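Local coordinates for protein member of s1p family of ribosomal proteins (Pyrococcus furiosus, PDB 5YH1) that binds manganese through the DHH domain held in this fragment and probably acts on nucleic acids as an exonuclease, at residues V311-K316 with T328-Y334; A368-D372 with F418-R423; K303-V307 with Y340-L346. Numbering follows the deposited sequence.

Interaction 1 of 3, residues V311-K316 with T328-Y334; sequences VLPHVK and TIDVELY
The segment 311-316 leaves the end of helix 286-311, makes a 3-10 turn over 312-314 with His314 N bonded to Val311 O (2.8 Å), and extends into edge strand 316-319. It meets the end of strand 325-330 at the open end of the beta hairpin, away from its turn. Thr328 forms an antiparallel, hydrogen-bonded pair with Lys316, CA atoms 5.3 Å apart: Thr328 N gives to Lys316 O (2.8 Å) and Lys316 N to Thr328 O (3.0 Å). Thr328 O also takes a CA-H...O contact from Val315 CA at 3.5 Å. Ile329 (chi1 t, chi2 p) packs its CD1 3.8 Å from Val311 CG1, while its CB lies 4.0 Å from Val315 CG2. At Asp330 a water bridges the departing backbones, 3.0 Å from Asp330 N and 3.1 Å from His314 O. Asp330 OD1 then accepts from Glu332 N (3.0 Å) and Leu333 N (2.9 Å), an Asx turn and Asx motif that curl the chain back. This brings Tyr334 (chi1 m) over His314 (chi1 m) in an offset stack, centroids 4.1 Å apart and planes at 6°. Val311 CG2 touches Tyr334 O at 3.3 Å. Beyond this contact, Phe419 and Lys422 of a second subunit pack on Val311 and His314. Strand hydrogen bonds thus fix the register at Thr328 alone; beyond it, water, apolar packing and the ring stack hold the diverging chains together.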
loop_
_atom_site.group_PDB
_atom_site.type_symbol
_atom_site.label_atom_id
_atom_site.label_comp_id
_atom_site.label_asym_id
_atom_site.label_seq_id
_atom_site.Cartn_x
_atom_site.Cartn_y
_atom_site.Cartn_z
ATOM N N VAL A 311 0.740 -23.802 -17.588
ATOM C CA VAL A 311 -0.118 -24.282 -16.495
ATOM C C VAL A 311 -0.956 -25.513 -16.867
ATOM O O VAL A 311 -1.196 -26.397 -16.036
ATOM C CB VAL A 311 -1.050 -23.148 -15.995
ATOM C CG1 VAL A 311 -2.021 -23.657 -14.942
ATOM C CG2 VAL A 311 -0.223 -22.011 -15.411
ATOM N N LEU A 312 -1.388 -25.565 -18.119
ATOM C CA LEU A 312 -2.268 -26.631 -18.625
ATOM C C LEU A 312 -1.800 -28.057 -18.342
ATOM O O LEU A 312 -2.609 -28.900 -17.987
ATOM C CB LEU A 312 -2.471 -26.450 -20.128
ATOM C CG LEU A 312 -3.721 -26.993 -20.779
ATOM C CD1 LEU A 312 -4.978 -26.534 -20.043
ATOM C CD2 LEU A 312 -3.722 -26.524 -22.233
ATOM N N PRO A 313 -0.490 -28.339 -18.480
ATOM C CA PRO A 313 -0.023 -29.688 -18.131
ATOM C C PRO A 313 -0.283 -30.108 -16.684
ATOM O O PRO A 313 -0.229 -31.293 -16.377
ATOM C CB PRO A 313 1.487 -29.609 -18.386
ATOM C CG PRO A 313 1.623 -28.582 -19.435
ATOM C CD PRO A 313 0.588 -27.543 -19.088
ATOM N N HIS A 314 -0.556 -29.152 -15.802
ATOM C CA HIS A 314 -0.841 -29.463 -14.402
ATOM C C HIS A 314 -2.326 -29.533 -14.085
ATOM O O HIS A 314 -2.701 -29.817 -12.962
ATOM C CB HIS A 314 -0.152 -28.426 -13.518
ATOM C CG HIS A 314 1.320 -28.372 -13.746
ATOM N ND1 HIS A 314 1.935 -27.322 -14.388
ATOM C CD2 HIS A 314 2.291 -29.280 -13.489
ATOM C CE1 HIS A 314 3.228 -27.571 -14.484
ATOM N NE2 HIS A 314 3.472 -28.751 -13.943
ATOM N N VAL A 315 -3.180 -29.296 -15.071
ATOM C CA VAL A 315 -4.621 -29.399 -14.847
ATOM C C VAL A 315 -5.021 -30.867 -14.961
ATOM O O VAL A 315 -4.768 -31.480 -15.975
ATOM C CB VAL A 315 -5.413 -28.560 -15.873
ATOM C CG1 VAL A 315 -6.914 -28.668 -15.626
ATOM C CG2 VAL A 315 -4.968 -27.109 -15.819
ATOM N N LYS A 316 -5.606 -31.426 -13.907
ATOM C CA LYS A 316 -6.223 -32.748 -13.965
ATOM C C LYS A 316 -7.653 -32.596 -14.470
ATOM O O LYS A 316 -8.413 -31.797 -13.929
ATOM C CB LYS A 316 -6.290 -33.400 -12.588
ATOM C CG LYS A 316 -4.962 -33.885 -12.038
ATOM C CD LYS A 316 -5.188 -35.033 -11.054
ATOM C CE LYS A 316 -3.886 -35.553 -10.450
ATOM N NZ LYS A 316 -4.103 -36.804 -9.659
ATOM N N THR A 328 -9.315 -29.782 -12.160
ATOM C CA THR A 328 -8.726 -29.204 -10.949
ATOM C C THR A 328 -7.315 -28.716 -11.233
ATOM O O THR A 328 -6.574 -29.331 -12.003
ATOM C CB THR A 328 -8.675 -30.215 -9.797
ATOM O OG1 THR A 328 -7.906 -31.347 -10.205
ATOM C CG2 THR A 328 -10.073 -30.665 -9.416
ATOM N N ILE A 329 -6.966 -27.591 -10.619
ATOM C CA ILE A 329 -5.645 -27.001 -10.772
ATOM C C ILE A 329 -5.249 -26.275 -9.492
ATOM O O ILE A 329 -5.999 -25.452 -8.961
ATOM C CB ILE A 329 -5.576 -26.055 -11.998
ATOM C CG1 ILE A 329 -4.223 -25.345 -12.090
ATOM C CG2 ILE A 329 -6.693 -25.024 -11.975
ATOM C CD1 ILE A 329 -3.067 -26.277 -12.369
ATOM N N ASP A 330 -4.066 -26.613 -9.001
ATOM C CA ASP A 330 -3.474 -25.961 -7.837
ATOM C C ASP A 330 -2.750 -24.708 -8.313
ATOM O O ASP A 330 -1.608 -24.783 -8.787
ATOM C CB ASP A 330 -2.503 -26.923 -7.158
ATOM C CG ASP A 330 -1.919 -26.365 -5.862
ATOM O OD1 ASP A 330 -1.783 -25.120 -5.737
ATOM O OD2 ASP A 330 -1.590 -27.191 -4.983
ATOM N N VAL A 331 -3.416 -23.565 -8.194
ATOM C CA VAL A 331 -2.848 -22.307 -8.651
ATOM C C VAL A 331 -1.878 -21.652 -7.654
ATOM O O VAL A 331 -1.340 -20.603 -7.949
ATOM C CB VAL A 331 -3.922 -21.290 -9.099
ATOM C CG1 VAL A 331 -4.738 -21.865 -10.249
ATOM C CG2 VAL A 331 -4.833 -20.880 -7.948
ATOM N N GLU A 332 -1.652 -22.258 -6.494
ATOM C CA GLU A 332 -0.538 -21.842 -5.644
ATOM C C GLU A 332 0.758 -22.498 -6.138
ATOM O O GLU A 332 1.758 -21.821 -6.301
ATOM C CB GLU A 332 -0.788 -22.204 -4.177
ATOM C CG GLU A 332 0.096 -21.469 -3.161
ATOM C CD GLU A 332 -0.174 -19.955 -3.037
ATOM O OE1 GLU A 332 0.645 -19.279 -2.377
ATOM O OE2 GLU A 332 -1.183 -19.425 -3.574
ATOM N N LEU A 333 0.735 -23.811 -6.377
ATOM C CA LEU A 333 1.932 -24.531 -6.820
ATOM C C LEU A 333 2.309 -24.298 -8.286
ATOM O O LEU A 333 3.500 -24.297 -8.623
ATOM C CB LEU A 333 1.782 -26.035 -6.592
ATOM C CG LEU A 333 1.713 -26.551 -5.155
ATOM C CD1 LEU A 333 1.778 -28.071 -5.160
ATOM C CD2 LEU A 333 2.827 -25.968 -4.292
ATOM N N TYR A 334 1.312 -24.113 -9.154
ATOM C CA TYR A 334 1.547 -24.128 -10.601
ATOM C C TYR A 334 0.994 -22.897 -11.291
ATOM O O TYR A 334 0.338 -23.000 -12.315
ATOM C CB TYR A 334 0.930 -25.387 -11.223
ATOM C CG TYR A 334 1.428 -26.661 -10.592
ATOM C CD1 TYR A 334 2.761 -27.040 -10.716
ATOM C CD2 TYR A 334 0.577 -27.486 -9.870
ATOM C CE1 TYR A 334 3.232 -28.207 -10.133
ATOM C CE2 TYR A 334 1.039 -28.653 -9.283
ATOM C CZ TYR A 334 2.370 -29.005 -9.420
ATOM O OH TYR A 334 2.831 -30.155 -8.839
HETATM O O HOH W 1 -2.790 -29.143 -9.928
#

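Interaction 2 of 3, residues A368-D372 with F418-R423; sequences AYGPD and FFEGKR
Phe418 lays its ring (chi1 p, 43°) beneath the turn at 370-372, with the carbonyl carbon of Asp372 over one face and CE1 3.5 Å from Pro371 O. The backbone turns after strand 364-369: Tyr369 is still extended, Gly370 lies at phi/psi -113/-160, Pro371 at -59/-40 and Asp372 at -139/22. Segment 418-423 runs from an extended Phe418 and Phe419 through a 3-10 turn at 420-421 to Lys422, the N-cap of helix 423-435. Asp372 and Glu420 come closest, CA to CA 4.6 Å. Phe418 N donates to Asp372 O at 3.2 Å, and Glu420 CA makes a CA-H...O contact of 3.4 Å to Pro371 O. Here the tight connection between antiparallel strands 364-369 and 373-378 of the mixed sheet meets the link from strand 413-417 to the C-terminal helix. Arg423, in that helix's first turn, extends with chi1 and chi2 t and chi3 p, so that NH2 donates to Gly370 O at 3.0 Å. Its guanidinium turns a face to the Tyr369 ring, whose edge receives NH2 3.7 Å from CD1. Pro371 CB rests 3.8 Å from Glu420 CD. From a third subunit, Leu333 packs on Phe419 and Glu420, and Tyr334 on Lys422.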
loop_
_atom_site.group_PDB
_atom_site.type_symbol
_atom_site.label_atom_id
_atom_site.label_comp_id
_atom_site.label_asym_id
_atom_site.label_seq_id
_atom_site.Cartn_x
_atom_site.Cartn_y
_atom_site.Cartn_z
ATOM N N ALA A 368 -10.214 -24.179 -9.385
ATOM C CA ALA A 368 -8.843 -23.695 -9.211
ATOM C C ALA A 368 -8.626 -23.313 -7.762
ATOM O O ALA A 368 -9.307 -22.428 -7.262
ATOM C CB ALA A 368 -8.595 -22.492 -10.102
ATOM N N TYR A 369 -7.675 -23.955 -7.087
ATOM C CA TYR A 369 -7.521 -23.761 -5.642
ATOM C C TYR A 369 -6.127 -23.304 -5.208
ATOM O O TYR A 369 -5.114 -23.626 -5.834
ATOM C CB TYR A 369 -7.911 -25.031 -4.888
ATOM C CG TYR A 369 -7.088 -26.252 -5.215
ATOM C CD1 TYR A 369 -5.915 -26.540 -4.512
ATOM C CD2 TYR A 369 -7.485 -27.132 -6.218
ATOM C CE1 TYR A 369 -5.164 -27.668 -4.813
ATOM C CE2 TYR A 369 -6.741 -28.261 -6.525
ATOM C CZ TYR A 369 -5.586 -28.522 -5.824
ATOM O OH TYR A 369 -4.856 -29.641 -6.131
ATOM N N GLY A 370 -6.109 -22.537 -4.125
ATOM C CA GLY A 370 -4.877 -22.182 -3.417
ATOM C C GLY A 370 -4.864 -22.814 -2.035
ATOM O O GLY A 370 -5.597 -23.771 -1.790
ATOM N N PRO A 371 -4.032 -22.281 -1.117
ATOM C CA PRO A 371 -3.972 -22.825 0.247
ATOM C C PRO A 371 -5.314 -22.768 0.975
ATOM O O PRO A 371 -5.660 -23.707 1.679
ATOM C CB PRO A 371 -2.970 -21.896 0.967
ATOM C CG PRO A 371 -2.241 -21.168 -0.104
ATOM C CD PRO A 371 -3.198 -21.072 -1.264
ATOM N N ASP A 372 -6.046 -21.665 0.797
ATOM C CA ASP A 372 -7.230 -21.366 1.601
ATOM C C ASP A 372 -8.406 -20.787 0.794
ATOM O O ASP A 372 -9.283 -20.128 1.352
ATOM C CB ASP A 372 -6.840 -20.391 2.726
ATOM C CG ASP A 372 -6.273 -19.092 2.198
ATOM O OD1 ASP A 372 -6.101 -18.950 0.968
ATOM O OD2 ASP A 372 -5.984 -18.206 3.015
ATOM N N PHE A 418 -11.817 -21.224 3.009
ATOM C CA PHE A 418 -11.792 -22.230 4.063
ATOM C C PHE A 418 -10.453 -22.135 4.804
ATOM O O PHE A 418 -9.550 -21.410 4.363
ATOM C CB PHE A 418 -11.968 -23.624 3.462
ATOM C CG PHE A 418 -11.158 -23.844 2.211
ATOM C CD1 PHE A 418 -9.829 -24.232 2.284
ATOM C CD2 PHE A 418 -11.730 -23.663 0.956
ATOM C CE1 PHE A 418 -9.085 -24.423 1.133
ATOM C CE2 PHE A 418 -10.987 -23.862 -0.195
ATOM C CZ PHE A 418 -9.669 -24.242 -0.108
ATOM N N PHE A 419 -10.337 -22.860 5.915
ATOM C CA PHE A 419 -9.085 -22.936 6.673
ATOM C C PHE A 419 -8.071 -23.795 5.924
ATOM O O PHE A 419 -8.402 -24.894 5.462
ATOM C CB PHE A 419 -9.321 -23.548 8.064
ATOM C CG PHE A 419 -10.092 -22.670 9.019
ATOM C CD1 PHE A 419 -10.215 -21.298 8.829
ATOM C CD2 PHE A 419 -10.681 -23.232 10.140
ATOM C CE1 PHE A 419 -10.931 -20.519 9.729
ATOM C CE2 PHE A 419 -11.390 -22.458 11.042
ATOM C CZ PHE A 419 -11.513 -21.101 10.842
ATOM N N GLU A 420 -6.834 -23.313 5.819
ATOM C CA GLU A 420 -5.808 -24.025 5.057
ATOM C C GLU A 420 -5.607 -25.456 5.535
ATOM O O GLU A 420 -5.412 -26.371 4.730
ATOM C CB GLU A 420 -4.481 -23.266 5.102
ATOM C CG GLU A 420 -3.317 -24.021 4.476
ATOM C CD GLU A 420 -2.045 -23.194 4.405
ATOM O OE1 GLU A 420 -1.025 -23.750 3.945
ATOM O OE2 GLU A 420 -2.056 -22.007 4.802
ATOM N N GLY A 421 -5.673 -25.654 6.848
ATOM C CA GLY A 421 -5.497 -26.973 7.431
ATOM C C GLY A 421 -6.633 -27.944 7.178
ATOM O O GLY A 421 -6.497 -29.117 7.490
ATOM N N LYS A 422 -7.755 -27.473 6.629
ATOM C CA LYS A 422 -8.865 -28.358 6.269
ATOM C C LYS A 422 -9.102 -28.404 4.747
ATOM O O LYS A 422 -10.172 -28.823 4.305
ATOM C CB LYS A 422 -10.155 -27.923 6.982
ATOM C CG LYS A 422 -10.140 -27.961 8.514
ATOM C CD LYS A 422 -9.533 -29.226 9.109
ATOM C CE LYS A 422 -10.342 -30.479 8.839
ATOM N NZ LYS A 422 -11.327 -30.712 9.926
ATOM N N ARG A 423 -8.113 -27.990 3.953
ATOM C CA ARG A 423 -8.289 -27.931 2.502
ATOM C C ARG A 423 -8.662 -29.282 1.893
ATOM O O ARG A 423 -9.627 -29.382 1.142
ATOM C CB ARG A 423 -7.042 -27.411 1.796
ATOM C CG ARG A 423 -7.256 -27.350 0.287
ATOM C CD ARG A 423 -6.112 -26.680 -0.436
ATOM N NE ARG A 423 -4.924 -27.512 -0.414
ATOM C CZ ARG A 423 -3.781 -27.183 -0.997
ATOM N NH1 ARG A 423 -2.739 -27.998 -0.912
ATOM N NH2 ARG A 423 -3.678 -26.035 -1.653
#

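Interaction 3 of 3, residues K303-V307 with Y340-L346; sequences KQEKV and YPSPGKL
This is a side-chain packing contact between helix 286-311, represented by 303-307, and the loop and first turn of helix 343-358 at 340-346. The backbones stay well apart, with CA distances of 7.9 Å for Lys303-Tyr340 and 7.5 Å for Gln304-Pro341, so side chains span the gap. A cis peptide bond joins Tyr340 to Pro341; Ser342 follows as N-cap, its OG accepting a weak 3.4 Å bond from Lys345 N. Tyr340 leaves its backbone sideways, and with chi1 t its ring end comes close to the helix, where Gln304 (chi1 m, chi2 t) donates from NE2 to Tyr340 OH at 2.9 Å. Lys303 (chi1 m, then extended) sets its CD 3.7 Å from Tyr340 CD1. One turn on, Val307 (chi1 p) fills the apolar part, with CG1 3.9 Å from Pro341 CG and CG2 4.1 Å from Leu346 CD1. Lys345 CE passes 3.6 Å from Gln304 NE2. The polar ends have partners in helix 250-267: Glu258 OE1 receives both Gln304 NE2 and Lys345 NZ, the latter as a salt bridge, while Lys303 NZ bonds to Tyr266 OH and His262 NE2. Three helices, 250-267, 286-311 and 343-358, therefore converge here, with Lys345 about 11 Å between side chains from the manganese ligand Asp229.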
loop_
_atom_site.group_PDB
_atom_site.type_symbol
_atom_site.label_atom_id
_atom_site.label_comp_id
_atom_site.label_asym_id
_atom_site.label_seq_id
_atom_site.Cartn_x
_atom_site.Cartn_y
_atom_site.Cartn_z
ATOM N N LYS A 303 0.693 -12.879 -22.926
ATOM C CA LYS A 303 0.735 -13.313 -21.522
ATOM C C LYS A 303 -0.224 -14.459 -21.254
ATOM O O LYS A 303 0.133 -15.430 -20.595
ATOM C CB LYS A 303 0.376 -12.180 -20.574
ATOM C CG LYS A 303 1.441 -11.122 -20.422
ATOM C CD LYS A 303 0.977 -10.090 -19.411
ATOM C CE LYS A 303 1.930 -8.920 -19.362
ATOM N NZ LYS A 303 1.638 -8.016 -18.216
ATOM N N GLN A 304 -1.448 -14.348 -21.760
ATOM C CA GLN A 304 -2.435 -15.407 -21.546
ATOM C C GLN A 304 -2.000 -16.725 -22.184
ATOM O O GLN A 304 -2.104 -17.775 -21.561
ATOM C CB GLN A 304 -3.814 -14.977 -22.045
ATOM C CG GLN A 304 -4.418 -13.850 -21.220
ATOM C CD GLN A 304 -5.842 -13.507 -21.623
ATOM O OE1 GLN A 304 -6.483 -14.254 -22.344
ATOM N NE2 GLN A 304 -6.340 -12.373 -21.151
ATOM N N GLU A 305 -1.501 -16.670 -23.419
ATOM C CA GLU A 305 -1.033 -17.878 -24.106
ATOM C C GLU A 305 0.149 -18.530 -23.403
ATOM O O GLU A 305 0.200 -19.752 -23.276
ATOM C CB GLU A 305 -0.642 -17.561 -25.551
ATOM C CG GLU A 305 -1.842 -17.287 -26.426
ATOM C CD GLU A 305 -1.474 -16.812 -27.817
ATOM O OE1 GLU A 305 -0.332 -16.345 -28.039
ATOM O OE2 GLU A 305 -2.353 -16.901 -28.692
ATOM N N LYS A 306 1.092 -17.705 -22.960
ATOM C CA LYS A 306 2.275 -18.183 -22.236
ATOM C C LYS A 306 1.868 -18.884 -20.950
ATOM O O LYS A 306 2.315 -19.994 -20.674
ATOM C CB LYS A 306 3.203 -17.017 -21.865
ATOM C CG LYS A 306 4.605 -17.108 -22.428
ATOM C CD LYS A 306 4.695 -16.443 -23.800
ATOM N N VAL A 307 1.035 -18.224 -20.151
ATOM C CA VAL A 307 0.655 -18.781 -18.849
ATOM C C VAL A 307 -0.176 -20.053 -19.063
ATOM O O VAL A 307 0.043 -21.065 -18.409
ATOM C CB VAL A 307 -0.045 -17.734 -17.935
ATOM C CG1 VAL A 307 -1.452 -17.410 -18.421
ATOM C CG2 VAL A 307 -0.110 -18.225 -16.499
ATOM N N TYR A 340 -0.070 -10.847 -13.253
ATOM C CA TYR A 340 -1.160 -11.053 -14.185
ATOM C C TYR A 340 -0.929 -12.402 -14.869
ATOM O O TYR A 340 0.162 -12.657 -15.351
ATOM C CB TYR A 340 -1.206 -9.941 -15.223
ATOM C CG TYR A 340 -2.299 -10.124 -16.242
ATOM C CD1 TYR A 340 -2.076 -10.865 -17.393
ATOM C CD2 TYR A 340 -3.564 -9.572 -16.047
ATOM C CE1 TYR A 340 -3.074 -11.046 -18.330
ATOM C CE2 TYR A 340 -4.569 -9.745 -16.982
ATOM C CZ TYR A 340 -4.318 -10.488 -18.124
ATOM O OH TYR A 340 -5.303 -10.681 -19.068
ATOM N N PRO A 341 -1.953 -13.266 -14.933
ATOM C CA PRO A 341 -3.319 -13.103 -14.459
ATOM C C PRO A 341 -3.534 -13.577 -13.020
ATOM O O PRO A 341 -2.951 -14.563 -12.610
ATOM C CB PRO A 341 -4.116 -13.983 -15.425
ATOM C CG PRO A 341 -3.175 -15.091 -15.757
ATOM C CD PRO A 341 -1.812 -14.463 -15.786
ATOM N N SER A 342 -4.389 -12.876 -12.280
ATOM C CA SER A 342 -4.837 -13.320 -10.953
ATOM C C SER A 342 -5.455 -14.733 -11.017
ATOM O O SER A 342 -5.838 -15.200 -12.092
ATOM C CB SER A 342 -5.869 -12.336 -10.394
ATOM O OG SER A 342 -7.115 -12.420 -11.098
ATOM N N PRO A 343 -5.556 -15.417 -9.865
ATOM C CA PRO A 343 -6.200 -16.739 -9.823
ATOM C C PRO A 343 -7.596 -16.768 -10.449
ATOM O O PRO A 343 -7.916 -17.695 -11.192
ATOM C CB PRO A 343 -6.271 -17.040 -8.330
ATOM C CG PRO A 343 -5.084 -16.329 -7.762
ATOM C CD PRO A 343 -4.954 -15.061 -8.563
ATOM N N GLY A 344 -8.409 -15.754 -10.174
ATOM C CA GLY A 344 -9.734 -15.672 -10.771
ATOM C C GLY A 344 -9.691 -15.640 -12.288
ATOM O O GLY A 344 -10.409 -16.382 -12.956
ATOM N N LYS A 345 -8.840 -14.775 -12.829
ATOM C CA LYS A 345 -8.687 -14.623 -14.273
ATOM C C LYS A 345 -8.064 -15.871 -14.896
ATOM O O LYS A 345 -8.474 -16.303 -15.973
ATOM C CB LYS A 345 -7.823 -13.395 -14.574
ATOM C CG LYS A 345 -7.538 -13.137 -16.048
ATOM C CD LYS A 345 -8.794 -12.716 -16.786
ATOM C CE LYS A 345 -8.558 -12.709 -18.280
ATOM N NZ LYS A 345 -9.768 -12.273 -19.021
ATOM N N LEU A 346 -7.067 -16.434 -14.225
ATOM C CA LEU A 346 -6.422 -17.663 -14.679
ATOM C C LEU A 346 -7.410 -18.813 -14.789
ATOM O O LEU A 346 -7.393 -19.551 -15.768
ATOM C CB LEU A 346 -5.279 -18.065 -13.740
ATOM C CG LEU A 346 -4.532 -19.360 -14.081
ATOM C CD1 LEU A 346 -3.969 -19.324 -15.501
ATOM C CD2 LEU A 346 -3.415 -19.591 -13.084
#

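How the interactions relate
All three contacts lie on the same side of the chain's centre. Interaction 3 begins before interaction 1 and ends after it, so interaction 1 falls within its span; interaction 2 comes later than both. Interactions 1 and 2, about 15 Å between centres, join through neighbouring strands 325-330 and 364-369. Interactions 1 and 3, about 12 Å between centres, touch where Val331 packs on Leu346 and Pro343. Interactions 2 and 3, about 20 Å between centres, do not touch. Interactions 1 and 2 join strand ends of the mixed sheet to helices 286-311 and 423-435; interaction 3 packs helix on helix beside them. Between subunits, the surface of interaction 1 on one copy packs on that of interaction 2 on the next.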